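Local coordinates for protein putative branched-chain amino acid ABC transporter (Rhodospirillum rubrum ATCC 11170, PDB 3HUT) that probably binds a branched-chain or related amino acid outside the cytoplasmic membrane and delivers it to an ABC transporter for uptake, at residues G75-F80 / D284-M289; E205-F210 / P232-L237; T103-D108 / T121-E126; A248-L253 / K333-L338. All coordinates share one frame; numbering follows the deposited sequence.

In the fold
The chain folds into two lobes, as in other periplasmic binding proteins, and the contacts differ with their place in them. Interaction 1 is core: strand 73-78 meets helix 277-296 through apolar groups in one lobe. Interaction 2 packs two helices of the other lobe, about 32 Å from interaction 1 between centres, with alanines against phenylalanine and leucine. Interactions 3 and 4 lie nearer the centre of the chain, close to where it passes between the lobes. Interaction 3 is a surface contact of two loops. Interaction 4 is partly buried and combines strand hydrogen bonds and a water with apolar packing. These two touch where Phe125 and Thr121 pack on Lys333. Phe80 O and Thr103 OG1, probably hydrogen-bonded, join interactions 1 and 3.

Interaction 1. Residues G75-F80 / D284-M289; sequences GVLGDF and DAVGIM
Ala285 meets Leu77 first: its carbonyl O lies 3.9 Å from Leu77 CD2, and its CB touches the same methyl more loosely. Helical residues 284-289 run nearly antiparallel to strand residues 75-78, at 165°, with the axes of these short segments 9.6 Å apart. The strand belongs to the parallel sheet of an alpha/beta lobe of the periplasmic binding protein fold, and the helix packs against the sheet at strands 73-78 and 5-11.

Val286 comes next. Its CG2 meets Leu77 CD1 at 3.9 Å, and the two side chains cross at about a right angle. The two methyls of Leu77 thus serve different helix residues. Val286 also touches Tyr9 of strand 5-11 and Ala28 of helix 18-37, so it packs against two strands and a second helix.

Met289, a selenomethionine, is one turn further on. Its CB lies 3.9 Å from Leu77 CD2, and the two side chains slide past each other in opposite directions. CG stands anti to the backbone N (chi1 -180°), and the chain then bends at chi2 and chi3. The bent end carries CE to 3.6 Å from the carbonyl O of Val76. The backbone of Val76 and Leu77 is itself bonded to neighbouring strands, Val76 to Leu100 and Leu77 to Gly8.

Every touching residue is buried and the contacts are apolar or van der Waals. The helix is therefore held on the sheet by shape and hydrophobic burial, without polar bonds between the two segments.

Interaction 2. Residues E205-F210 / P232-L237; sequences EDAAPF and PKFIDL
The backbones of Ala208 and Leu237 approach to 5.7 Å between CA atoms, where the helical segments 205-210 and 232-237 run side by side at 28° with axes 8.8 Å apart. Both helices belong to one alpha/beta lobe of the periplasmic binding protein fold. Strand 223-225 lies between them in the chain. The close approach is made by small residues on the first helix facing larger ones on the second.

Ala208 CB points at the second helix and meets Leu237 CB at 3.5 Å. This is a close methyl-to-methylene contact near the backbone. Leu237 CD1 also lies 4.2 Å from Glu205 CA. Leu237 is exposed, so this side of the interface borders solvent.

The other side is buried and is filled by Phe234. Its CG stands anti to the backbone N (chi1 -178°), which starts the ring toward the first helix. CE1 is the ring atom that touches. It lies 3.8 Å from Ala207 CB, which approaches obliquely. Ala208 N lies at the ring edge, near the ring plane. Tyr204 and Leu211 of helix 204-216 also pack on Phe234, and Met202 and Leu229 touch Ala207.

Charge plays little direct part here. Glu205 and Lys233 have opposite charges and lie on the exposed side, but Glu205 OE1 and Lys233 NZ remain 6.2 Å apart.

Interaction 3. Residues T103-D108 / T121-E126; sequences TAAHPD and TTPAFE
Two loops that flank strand 116-118, an outer strand of a parallel sheet, meet at Ala105 and Thr122. In this periplasmic binding protein fold the second loop leads from that sheet to helix 126-136 of the other lobe. The contact therefore lies close to the crossing between lobes. It is small and sits at the surface.

Ala105 carries it. Its CB points at the second loop and lies 3.6 Å from the carbonyl O of Thr121. Its own carbonyl O is approached by Thr122 CA at 3.6 Å, in a CA-H...O contact with an angle of 148° at the hydrogen. Thr122 CG2 lies against the same oxygen; it stands anti to the carbonyl carbon of Thr122. Pro107 borders the contact, with its CA near Thr122 CG2.

The first loop is braced from within. Asp108 N bonds His106 ND1 at 2.8 Å, in the plane of the imidazole ring, and Pro107 CD lies above one face of that ring, offset toward the rim. Arg118 bonds the carbonyl oxygens of Ala104 and His106, on either side of Ala105 in sequence. On the second loop, Pro123 also packs on Trp151 of helix 150-165. Pro123 CD closes the contact, 3.4 Å from Ala105 O.

Interaction 4. Residues A248-L253 / K333-L338; sequences ATAFVL and KILTRL
One water joins Ala250 O, Ile334 O and Thr336 OG1, and so ties the two segments where their strand pairing ends. It is hydrogen-bonded to Ala250 O at 2.7 Å and to Ile334 O at 3.0 Å. Thr336 OG1 is 2.8 Å from it. This hydroxyl stands anti to the carbonyl carbon of its residue (chi1 -60°).

Next to the water the backbones pair directly. Thr249 and Thr336 form an antiparallel hydrogen-bonded pair. Thr336 N gives a nearly straight bond to Thr249 O at 3.0 Å, with an angle of 173° at the hydrogen. Thr249 N returns a bond to Thr336 O at 3.2 Å. Ala248 and Arg337 are the adjoining non-hydrogen-bonded pair, and Ala248 CA makes a CA-H...O contact with Thr336 O.

Apolar groups pack on both faces of the ladder. On the face of Ala248 and Arg337, Ala248 CB meets Leu335 CB, and Ala248 also lies on Trp133 of helix 126-136. Leu335 CD2 reaches on to Ala250. On the face of Thr249 and Thr336, Thr249 CG2 touches Leu338 CD1 at 3.9 Å. Val252 CG2 presses on Thr336 CB at 3.5 Å, and Val252 CG1 meets Leu338 CD2 tip to tip.

Lys333 lies beside Ala250, and its NZ is bonded to Thr319 OG1. The pairing joins strand 246-249 to strand 331-341 within the mixed sheet. One segment leaves the ladder after Thr249 and the other enters it before Thr336, consistent with crossover segments of the two-lobed periplasmic binding protein fold.

Interaction 1. Residues G75-F80 / D284-M289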
loop_
_atom_site.group_PDB
_atom_site.type_symbol
_atom_site.label_atom_id
_atom_site.label_comp_id
_atom_site.label_asym_id
_atom_site.label_seq_id
_atom_site.Cartn_x
_atom_site.Cartn_y
_atom_site.Cartn_z
ATOM N N GLY A 75 -20.774 -2.684 -8.583
ATOM C CA GLY A 75 -19.380 -2.327 -8.440
ATOM C C GLY A 75 -18.558 -3.584 -8.277
ATOM O O GLY A 75 -19.076 -4.618 -7.863
ATOM N N VAL A 76 -17.276 -3.505 -8.600
ATOM C CA VAL A 76 -16.414 -4.667 -8.472
ATOM C C VAL A 76 -15.174 -4.357 -7.643
ATOM O O VAL A 76 -14.478 -3.375 -7.913
ATOM C CB VAL A 76 -15.942 -5.174 -9.861
ATOM C CG1 VAL A 76 -14.891 -6.274 -9.690
ATOM C CG2 VAL A 76 -17.127 -5.704 -10.656
ATOM N N LEU A 77 -14.912 -5.181 -6.627
ATOM C CA LEU A 77 -13.713 -5.037 -5.809
ATOM C C LEU A 77 -12.778 -5.813 -6.694
ATOM O O LEU A 77 -13.074 -6.943 -7.085
ATOM C CB LEU A 77 -13.912 -5.695 -4.461
ATOM C CG LEU A 77 -14.762 -4.730 -3.647
ATOM C CD1 LEU A 77 -15.399 -5.450 -2.494
ATOM C CD2 LEU A 77 -13.875 -3.572 -3.185
ATOM N N GLY A 78 -11.620 -5.254 -6.994
ATOM C CA GLY A 78 -10.846 -5.941 -7.994
ATOM C C GLY A 78 -9.410 -6.307 -8.141
ATOM O O GLY A 78 -8.571 -5.549 -8.587
ATOM N N ASP A 79 -9.183 -7.575 -7.893
ATOM C CA ASP A 79 -7.893 -8.187 -8.048
ATOM C C ASP A 79 -6.587 -7.695 -7.513
ATOM O O ASP A 79 -6.274 -6.522 -7.414
ATOM C CB ASP A 79 -7.715 -8.570 -9.513
ATOM C CG ASP A 79 -7.881 -10.075 -9.732
ATOM O OD1 ASP A 79 -7.127 -10.827 -9.079
ATOM O OD2 ASP A 79 -8.746 -10.515 -10.534
ATOM N N PHE A 80 -5.839 -8.715 -7.161
ATOM C CA PHE A 80 -4.543 -8.639 -6.570
ATOM C C PHE A 80 -3.415 -7.967 -7.357
ATOM O O PHE A 80 -2.857 -6.962 -6.918
ATOM C CB PHE A 80 -4.163 -10.058 -6.224
ATOM C CG PHE A 80 -2.839 -10.167 -5.671
ATOM C CD1 PHE A 80 -2.578 -9.626 -4.432
ATOM C CD2 PHE A 80 -1.814 -10.733 -6.413
ATOM C CE1 PHE A 80 -1.308 -9.632 -3.925
ATOM C CE2 PHE A 80 -0.536 -10.746 -5.919
ATOM C CZ PHE A 80 -0.277 -10.192 -4.671
ATOM N N ASP A 284 -9.562 -2.143 3.963
ATOM C CA ASP A 284 -9.907 -0.770 3.611
ATOM C C ASP A 284 -10.606 -0.668 2.260
ATOM O O ASP A 284 -11.495 0.166 2.079
ATOM C CB ASP A 284 -8.657 0.121 3.598
ATOM C CG ASP A 284 -8.246 0.575 4.988
ATOM O OD1 ASP A 284 -8.949 0.230 5.962
ATOM O OD2 ASP A 284 -7.217 1.282 5.105
ATOM N N ALA A 285 -10.204 -1.507 1.309
ATOM C CA ALA A 285 -10.817 -1.469 -0.011
ATOM C C ALA A 285 -12.314 -1.730 0.122
ATOM O O ALA A 285 -13.138 -0.977 -0.412
ATOM C CB ALA A 285 -10.167 -2.505 -0.932
ATOM N N VAL A 286 -12.666 -2.791 0.842
ATOM C CA VAL A 286 -14.068 -3.128 1.044
ATOM C C VAL A 286 -14.789 -1.993 1.780
ATOM O O VAL A 286 -15.892 -1.592 1.399
ATOM C CB VAL A 286 -14.214 -4.443 1.844
ATOM C CG1 VAL A 286 -15.671 -4.682 2.195
ATOM C CG2 VAL A 286 -13.671 -5.615 1.022
ATOM N N GLY A 287 -14.160 -1.474 2.831
ATOM C CA GLY A 287 -14.763 -0.388 3.582
ATOM C C GLY A 287 -14.966 0.866 2.749
ATOM O O GLY A 287 -15.985 1.546 2.872
ATOM N N ILE A 288 -13.990 1.192 1.911
ATOM C CA ILE A 288 -14.094 2.367 1.053
ATOM C C ILE A 288 -15.272 2.192 0.099
ATOM O O ILE A 288 -16.061 3.119 -0.112
ATOM C CB ILE A 288 -12.789 2.580 0.238
ATOM C CG1 ILE A 288 -11.667 3.037 1.179
ATOM C CG2 ILE A 288 -13.019 3.618 -0.875
ATOM C CD1 ILE A 288 -10.297 3.157 0.530
HETATM N N MSE A 289 -15.384 0.996 -0.471
HETATM C CA MSE A 289 -16.465 0.683 -1.401
HETATM C C MSE A 289 -17.830 0.779 -0.721
HETATM O O MSE A 289 -18.743 1.432 -1.228
HETATM C CB MSE A 289 -16.268 -0.726 -1.969
HETATM C CG MSE A 289 -17.336 -1.173 -2.958
HETATM SE SE MSE A 289 -17.333 -0.156 -4.610
HETATM C CE MSE A 289 -15.939 -1.121 -5.550
#

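Interaction 2. Residues E205-F210 / P232-L237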
loop_
_atom_site.group_PDB
_atom_site.type_symbol
_atom_site.label_atom_id
_atom_site.label_comp_id
_atom_site.label_asym_id
_atom_site.label_seq_id
_atom_site.Cartn_x
_atom_site.Cartn_y
_atom_site.Cartn_z
ATOM N N GLU A 205 15.625 -7.464 3.629
ATOM C CA GLU A 205 16.626 -8.519 3.444
ATOM C C GLU A 205 17.984 -8.003 2.982
ATOM O O GLU A 205 19.009 -8.629 3.262
ATOM C CB GLU A 205 16.137 -9.593 2.462
ATOM C CG GLU A 205 15.975 -9.104 1.045
ATOM C CD GLU A 205 14.561 -8.671 0.739
ATOM O OE1 GLU A 205 13.836 -8.270 1.679
ATOM O OE2 GLU A 205 14.178 -8.729 -0.451
ATOM N N ASP A 206 17.997 -6.883 2.265
ATOM C CA ASP A 206 19.249 -6.289 1.793
ATOM C C ASP A 206 19.731 -5.204 2.753
ATOM O O ASP A 206 20.933 -5.035 2.964
ATOM C CB ASP A 206 19.082 -5.666 0.396
ATOM C CG ASP A 206 18.889 -6.706 -0.692
ATOM O OD1 ASP A 206 19.430 -7.821 -0.548
ATOM O OD2 ASP A 206 18.213 -6.402 -1.700
ATOM N N ALA A 207 18.786 -4.472 3.332
ATOM C CA ALA A 207 19.112 -3.386 4.257
ATOM C C ALA A 207 19.726 -3.836 5.583
ATOM O O ALA A 207 20.635 -3.187 6.099
ATOM C CB ALA A 207 17.871 -2.548 4.523
ATOM N N ALA A 208 19.236 -4.940 6.137
ATOM C CA ALA A 208 19.762 -5.431 7.410
ATOM C C ALA A 208 21.264 -5.689 7.316
ATOM O O ALA A 208 22.034 -5.190 8.135
ATOM C CB ALA A 208 19.025 -6.705 7.842
ATOM N N PRO A 209 21.705 -6.475 6.319
ATOM C CA PRO A 209 23.152 -6.701 6.249
ATOM C C PRO A 209 23.930 -5.422 5.953
ATOM O O PRO A 209 25.036 -5.240 6.455
ATOM C CB PRO A 209 23.295 -7.760 5.147
ATOM C CG PRO A 209 22.054 -7.594 4.324
ATOM C CD PRO A 209 20.992 -7.340 5.362
ATOM N N PHE A 210 23.358 -4.534 5.144
ATOM C CA PHE A 210 24.040 -3.282 4.839
ATOM C C PHE A 210 24.295 -2.484 6.114
ATOM O O PHE A 210 25.395 -1.979 6.332
ATOM C CB PHE A 210 23.218 -2.410 3.889
ATOM C CG PHE A 210 23.716 -0.999 3.808
ATOM C CD1 PHE A 210 24.982 -0.726 3.294
ATOM C CD2 PHE A 210 22.953 0.052 4.307
ATOM C CE1 PHE A 210 25.483 0.578 3.282
ATOM C CE2 PHE A 210 23.443 1.357 4.301
ATOM C CZ PHE A 210 24.711 1.618 3.788
ATOM N N PRO A 232 9.107 -7.711 10.853
ATOM C CA PRO A 232 9.823 -8.115 12.063
ATOM C C PRO A 232 11.191 -8.681 11.669
ATOM O O PRO A 232 12.145 -8.620 12.444
ATOM C CB PRO A 232 8.889 -9.159 12.690
ATOM C CG PRO A 232 8.098 -9.682 11.526
ATOM C CD PRO A 232 7.841 -8.448 10.704
ATOM N N LYS A 233 11.284 -9.199 10.444
ATOM C CA LYS A 233 12.532 -9.766 9.946
ATOM C C LYS A 233 13.639 -8.721 9.850
ATOM O O LYS A 233 14.815 -9.055 9.955
ATOM C CB LYS A 233 12.313 -10.435 8.584
ATOM C CG LYS A 233 11.364 -11.628 8.653
ATOM C CD LYS A 233 11.105 -12.263 7.292
ATOM C CE LYS A 233 12.266 -13.137 6.816
ATOM N NZ LYS A 233 13.468 -12.373 6.352
ATOM N N PHE A 234 13.266 -7.459 9.659
ATOM C CA PHE A 234 14.262 -6.396 9.569
ATOM C C PHE A 234 15.053 -6.367 10.870
ATOM O O PHE A 234 16.274 -6.212 10.869
ATOM C CB PHE A 234 13.585 -5.040 9.334
ATOM C CG PHE A 234 14.550 -3.895 9.182
ATOM C CD1 PHE A 234 15.591 -3.959 8.254
ATOM C CD2 PHE A 234 14.403 -2.739 9.945
ATOM C CE1 PHE A 234 16.471 -2.887 8.081
ATOM C CE2 PHE A 234 15.273 -1.661 9.785
ATOM C CZ PHE A 234 16.309 -1.733 8.848
ATOM N N ILE A 235 14.348 -6.545 11.980
ATOM C CA ILE A 235 14.975 -6.542 13.293
ATOM C C ILE A 235 15.652 -7.885 13.582
ATOM O O ILE A 235 16.754 -7.922 14.122
ATOM C CB ILE A 235 13.929 -6.225 14.386
ATOM C CG1 ILE A 235 13.347 -4.827 14.126
ATOM C CG2 ILE A 235 14.560 -6.317 15.772
ATOM C CD1 ILE A 235 12.167 -4.469 15.006
ATOM N N ASP A 236 15.005 -8.987 13.220
ATOM C CA ASP A 236 15.608 -10.292 13.457
ATOM C C ASP A 236 16.909 -10.421 12.672
ATOM O O ASP A 236 17.855 -11.060 13.132
ATOM C CB ASP A 236 14.670 -11.429 13.043
ATOM C CG ASP A 236 13.369 -11.428 13.814
ATOM O OD1 ASP A 236 13.392 -11.149 15.030
ATOM O OD2 ASP A 236 12.324 -11.718 13.199
ATOM N N LEU A 237 16.948 -9.816 11.487
ATOM C CA LEU A 237 18.127 -9.872 10.631
ATOM C C LEU A 237 19.199 -8.832 10.951
ATOM O O LEU A 237 20.390 -9.090 10.760
ATOM C CB LEU A 237 17.720 -9.711 9.165
ATOM C CG LEU A 237 16.859 -10.823 8.556
ATOM C CD1 LEU A 237 16.419 -10.412 7.159
ATOM C CD2 LEU A 237 17.662 -12.139 8.518
#

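Interaction 3. Residues T103-D108 / T121-E126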
loop_
_atom_site.group_PDB
_atom_site.type_symbol
_atom_site.label_atom_id
_atom_site.label_comp_id
_atom_site.label_asym_id
_atom_site.label_seq_id
_atom_site.Cartn_x
_atom_site.Cartn_y
_atom_site.Cartn_z
ATOM N N THR A 103 -4.885 -3.641 -4.088
ATOM C CA THR A 103 -3.431 -3.633 -4.201
ATOM C C THR A 103 -2.772 -3.319 -5.555
ATOM O O THR A 103 -1.549 -3.318 -5.646
ATOM C CB THR A 103 -2.892 -4.975 -3.706
ATOM O OG1 THR A 103 -3.559 -6.034 -4.401
ATOM C CG2 THR A 103 -3.152 -5.135 -2.217
ATOM N N ALA A 104 -3.551 -3.062 -6.603
ATOM C CA ALA A 104 -2.944 -2.736 -7.898
ATOM C C ALA A 104 -2.232 -1.383 -7.765
ATOM O O ALA A 104 -2.858 -0.333 -7.860
ATOM C CB ALA A 104 -4.004 -2.687 -8.989
ATOM N N ALA A 105 -0.914 -1.425 -7.560
ATOM C CA ALA A 105 -0.113 -0.219 -7.358
ATOM C C ALA A 105 0.622 0.357 -8.561
ATOM O O ALA A 105 1.233 1.421 -8.468
ATOM C CB ALA A 105 0.888 -0.462 -6.221
ATOM N N HIS A 106 0.577 -0.331 -9.691
ATOM C CA HIS A 106 1.280 0.158 -10.875
ATOM C C HIS A 106 0.722 1.493 -11.373
ATOM O O HIS A 106 -0.485 1.660 -11.507
ATOM C CB HIS A 106 1.214 -0.878 -11.995
ATOM C CG HIS A 106 2.104 -0.561 -13.154
ATOM N ND1 HIS A 106 1.859 0.488 -14.016
ATOM C CD2 HIS A 106 3.267 -1.121 -13.564
ATOM C CE1 HIS A 106 2.834 0.563 -14.903
ATOM N NE2 HIS A 106 3.702 -0.402 -14.652
ATOM N N PRO A 107 1.603 2.465 -11.647
ATOM C CA PRO A 107 1.168 3.780 -12.128
ATOM C C PRO A 107 0.121 3.736 -13.242
ATOM O O PRO A 107 -0.853 4.478 -13.206
ATOM C CB PRO A 107 2.471 4.413 -12.598
ATOM C CG PRO A 107 3.464 3.878 -11.610
ATOM C CD PRO A 107 3.069 2.408 -11.524
ATOM N N ASP A 108 0.323 2.858 -14.220
ATOM C CA ASP A 108 -0.586 2.751 -15.365
ATOM C C ASP A 108 -1.997 2.246 -15.094
ATOM O O ASP A 108 -2.904 2.495 -15.885
ATOM C CB ASP A 108 0.036 1.881 -16.460
ATOM C CG ASP A 108 1.299 2.485 -17.034
ATOM O OD1 ASP A 108 1.565 3.677 -16.776
ATOM O OD2 ASP A 108 2.023 1.770 -17.753
ATOM N N THR A 121 -1.219 2.916 -2.441
ATOM C CA THR A 121 -0.605 4.060 -3.124
ATOM C C THR A 121 0.430 3.499 -4.084
ATOM O O THR A 121 0.787 2.327 -3.988
ATOM C CB THR A 121 0.133 5.004 -2.142
ATOM O OG1 THR A 121 1.230 4.304 -1.545
ATOM C CG2 THR A 121 -0.803 5.489 -1.042
ATOM N N THR A 122 0.907 4.319 -5.014
ATOM C CA THR A 122 1.936 3.856 -5.940
ATOM C C THR A 122 3.240 3.776 -5.143
ATOM O O THR A 122 3.382 4.423 -4.103
ATOM C CB THR A 122 2.143 4.836 -7.104
ATOM O OG1 THR A 122 2.609 6.088 -6.589
ATOM C CG2 THR A 122 0.841 5.047 -7.863
ATOM N N PRO A 123 4.210 2.978 -5.618
ATOM C CA PRO A 123 5.494 2.834 -4.925
ATOM C C PRO A 123 6.233 4.157 -4.742
ATOM O O PRO A 123 6.896 4.375 -3.730
ATOM C CB PRO A 123 6.267 1.877 -5.827
ATOM C CG PRO A 123 5.185 1.044 -6.440
ATOM C CD PRO A 123 4.142 2.078 -6.782
ATOM N N ALA A 124 6.106 5.039 -5.724
ATOM C CA ALA A 124 6.786 6.328 -5.689
ATOM C C ALA A 124 6.261 7.299 -4.631
ATOM O O ALA A 124 6.993 8.193 -4.196
ATOM C CB ALA A 124 6.719 6.980 -7.063
ATOM N N PHE A 125 5.006 7.120 -4.221
ATOM C CA PHE A 125 4.376 7.997 -3.232
ATOM C C PHE A 125 5.201 8.270 -1.973
ATOM O O PHE A 125 5.190 9.386 -1.454
ATOM C CB PHE A 125 3.015 7.437 -2.800
ATOM C CG PHE A 125 2.302 8.302 -1.789
ATOM C CD1 PHE A 125 1.671 9.477 -2.183
ATOM C CD2 PHE A 125 2.320 7.973 -0.437
ATOM C CE1 PHE A 125 1.072 10.313 -1.245
ATOM C CE2 PHE A 125 1.724 8.801 0.509
ATOM C CZ PHE A 125 1.099 9.976 0.104
ATOM N N GLU A 126 5.906 7.264 -1.469
ATOM C CA GLU A 126 6.694 7.465 -0.254
ATOM C C GLU A 126 7.913 8.358 -0.466
ATOM O O GLU A 126 8.432 8.929 0.491
ATOM C CB GLU A 126 7.147 6.122 0.335
ATOM C CG GLU A 126 8.068 5.321 -0.559
ATOM C CD GLU A 126 8.606 4.080 0.130
ATOM O OE1 GLU A 126 8.186 3.804 1.274
ATOM O OE2 GLU A 126 9.442 3.379 -0.475
#

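Interaction 4. Residues A248-L253 / K333-L338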
loop_
_atom_site.group_PDB
_atom_site.type_symbol
_atom_site.label_atom_id
_atom_site.label_comp_id
_atom_site.label_asym_id
_atom_site.label_seq_id
_atom_site.Cartn_x
_atom_site.Cartn_y
_atom_site.Cartn_z
ATOM N N ALA A 248 8.375 5.237 7.273
ATOM C CA ALA A 248 6.952 5.526 7.335
ATOM C C ALA A 248 6.224 4.416 6.586
ATOM O O ALA A 248 6.746 3.874 5.615
ATOM C CB ALA A 248 6.653 6.883 6.690
ATOM N N THR A 249 5.029 4.071 7.044
ATOM C CA THR A 249 4.245 3.036 6.392
ATOM C C THR A 249 2.759 3.321 6.574
ATOM O O THR A 249 2.368 4.067 7.468
ATOM C CB THR A 249 4.577 1.637 6.958
ATOM O OG1 THR A 249 3.967 0.637 6.133
ATOM C CG2 THR A 249 4.053 1.494 8.382
ATOM N N ALA A 250 1.936 2.731 5.713
ATOM C CA ALA A 250 0.492 2.929 5.768
ATOM C C ALA A 250 -0.123 2.144 6.925
ATOM O O ALA A 250 -0.688 2.724 7.845
ATOM C CB ALA A 250 -0.137 2.506 4.445
ATOM N N PHE A 251 0.004 0.824 6.873
ATOM C CA PHE A 251 -0.531 -0.052 7.913
ATOM C C PHE A 251 0.503 -0.315 9.012
ATOM O O PHE A 251 1.609 -0.767 8.735
ATOM C CB PHE A 251 -0.966 -1.385 7.293
ATOM C CG PHE A 251 -1.465 -2.394 8.294
ATOM C CD1 PHE A 251 -2.513 -2.083 9.151
ATOM C CD2 PHE A 251 -0.901 -3.666 8.361
ATOM C CE1 PHE A 251 -2.997 -3.024 10.062
ATOM C CE2 PHE A 251 -1.376 -4.613 9.265
ATOM C CZ PHE A 251 -2.428 -4.290 10.117
ATOM N N VAL A 252 0.138 -0.031 10.256
ATOM C CA VAL A 252 1.042 -0.262 11.381
ATOM C C VAL A 252 0.434 -1.329 12.283
ATOM O O VAL A 252 -0.587 -1.104 12.932
ATOM C CB VAL A 252 1.263 1.020 12.196
ATOM C CG1 VAL A 252 2.282 0.764 13.301
ATOM C CG2 VAL A 252 1.736 2.141 11.283
ATOM N N LEU A 253 1.064 -2.495 12.321
ATOM C CA LEU A 253 0.557 -3.597 13.127
ATOM C C LEU A 253 0.511 -3.257 14.612
ATOM O O LEU A 253 -0.510 -3.466 15.270
ATOM C CB LEU A 253 1.421 -4.838 12.914
ATOM C CG LEU A 253 0.791 -6.164 13.344
ATOM C CD1 LEU A 253 -0.398 -6.474 12.431
ATOM C CD2 LEU A 253 1.820 -7.277 13.264
ATOM N N LYS A 333 -2.128 9.044 1.105
ATOM C CA LYS A 333 -2.445 8.672 2.475
ATOM C C LYS A 333 -1.573 9.380 3.493
ATOM O O LYS A 333 -0.474 9.818 3.178
ATOM C CB LYS A 333 -2.246 7.168 2.664
ATOM C CG LYS A 333 -3.105 6.279 1.796
ATOM C CD LYS A 333 -2.828 4.822 2.129
ATOM C CE LYS A 333 -3.920 3.917 1.587
ATOM N NZ LYS A 333 -3.652 2.509 1.935
ATOM N N ILE A 334 -2.075 9.489 4.718
ATOM C CA ILE A 334 -1.298 10.084 5.792
ATOM C C ILE A 334 -0.560 8.906 6.420
ATOM O O ILE A 334 -1.147 8.125 7.165
ATOM C CB ILE A 334 -2.191 10.748 6.855
ATOM C CG1 ILE A 334 -2.908 11.956 6.248
ATOM C CG2 ILE A 334 -1.341 11.197 8.044
ATOM C CD1 ILE A 334 -3.789 12.699 7.236
ATOM N N LEU A 335 0.722 8.771 6.100
ATOM C CA LEU A 335 1.528 7.669 6.613
ATOM C C LEU A 335 1.892 7.852 8.083
ATOM O O LEU A 335 1.796 8.952 8.621
ATOM C CB LEU A 335 2.796 7.523 5.765
ATOM C CG LEU A 335 2.519 7.364 4.264
ATOM C CD1 LEU A 335 3.828 7.219 3.504
ATOM C CD2 LEU A 335 1.621 6.149 4.025
ATOM N N THR A 336 2.303 6.761 8.729
ATOM C CA THR A 336 2.679 6.795 10.139
ATOM C C THR A 336 4.195 6.639 10.260
ATOM O O THR A 336 4.764 5.655 9.781
ATOM C CB THR A 336 1.979 5.660 10.918
ATOM O OG1 THR A 336 0.557 5.818 10.815
ATOM C CG2 THR A 336 2.390 5.675 12.381
ATOM N N ARG A 337 4.843 7.610 10.896
ATOM C CA ARG A 337 6.299 7.586 11.065
ATOM C C ARG A 337 6.699 6.706 12.236
ATOM O O ARG A 337 6.143 6.820 13.331
ATOM C CB ARG A 337 6.824 9.004 11.281
ATOM C CG ARG A 337 6.587 9.940 10.100
ATOM C CD ARG A 337 6.995 11.360 10.456
ATOM N NE ARG A 337 6.874 12.285 9.328
ATOM C CZ ARG A 337 7.164 13.582 9.398
ATOM N NH1 ARG A 337 7.588 14.108 10.541
ATOM N NH2 ARG A 337 7.038 14.352 8.329
ATOM N N LEU A 338 7.683 5.841 12.002
ATOM C CA LEU A 338 8.148 4.913 13.020
ATOM C C LEU A 338 9.662 4.966 13.193
ATOM O O LEU A 338 10.378 5.493 12.346
ATOM C CB LEU A 338 7.765 3.484 12.625
ATOM C CG LEU A 338 6.312 3.205 12.231
ATOM C CD1 LEU A 338 6.217 1.827 11.588
ATOM C CD2 LEU A 338 5.418 3.286 13.460
HETATM O O HOH W 1 -0.712 5.365 8.345
#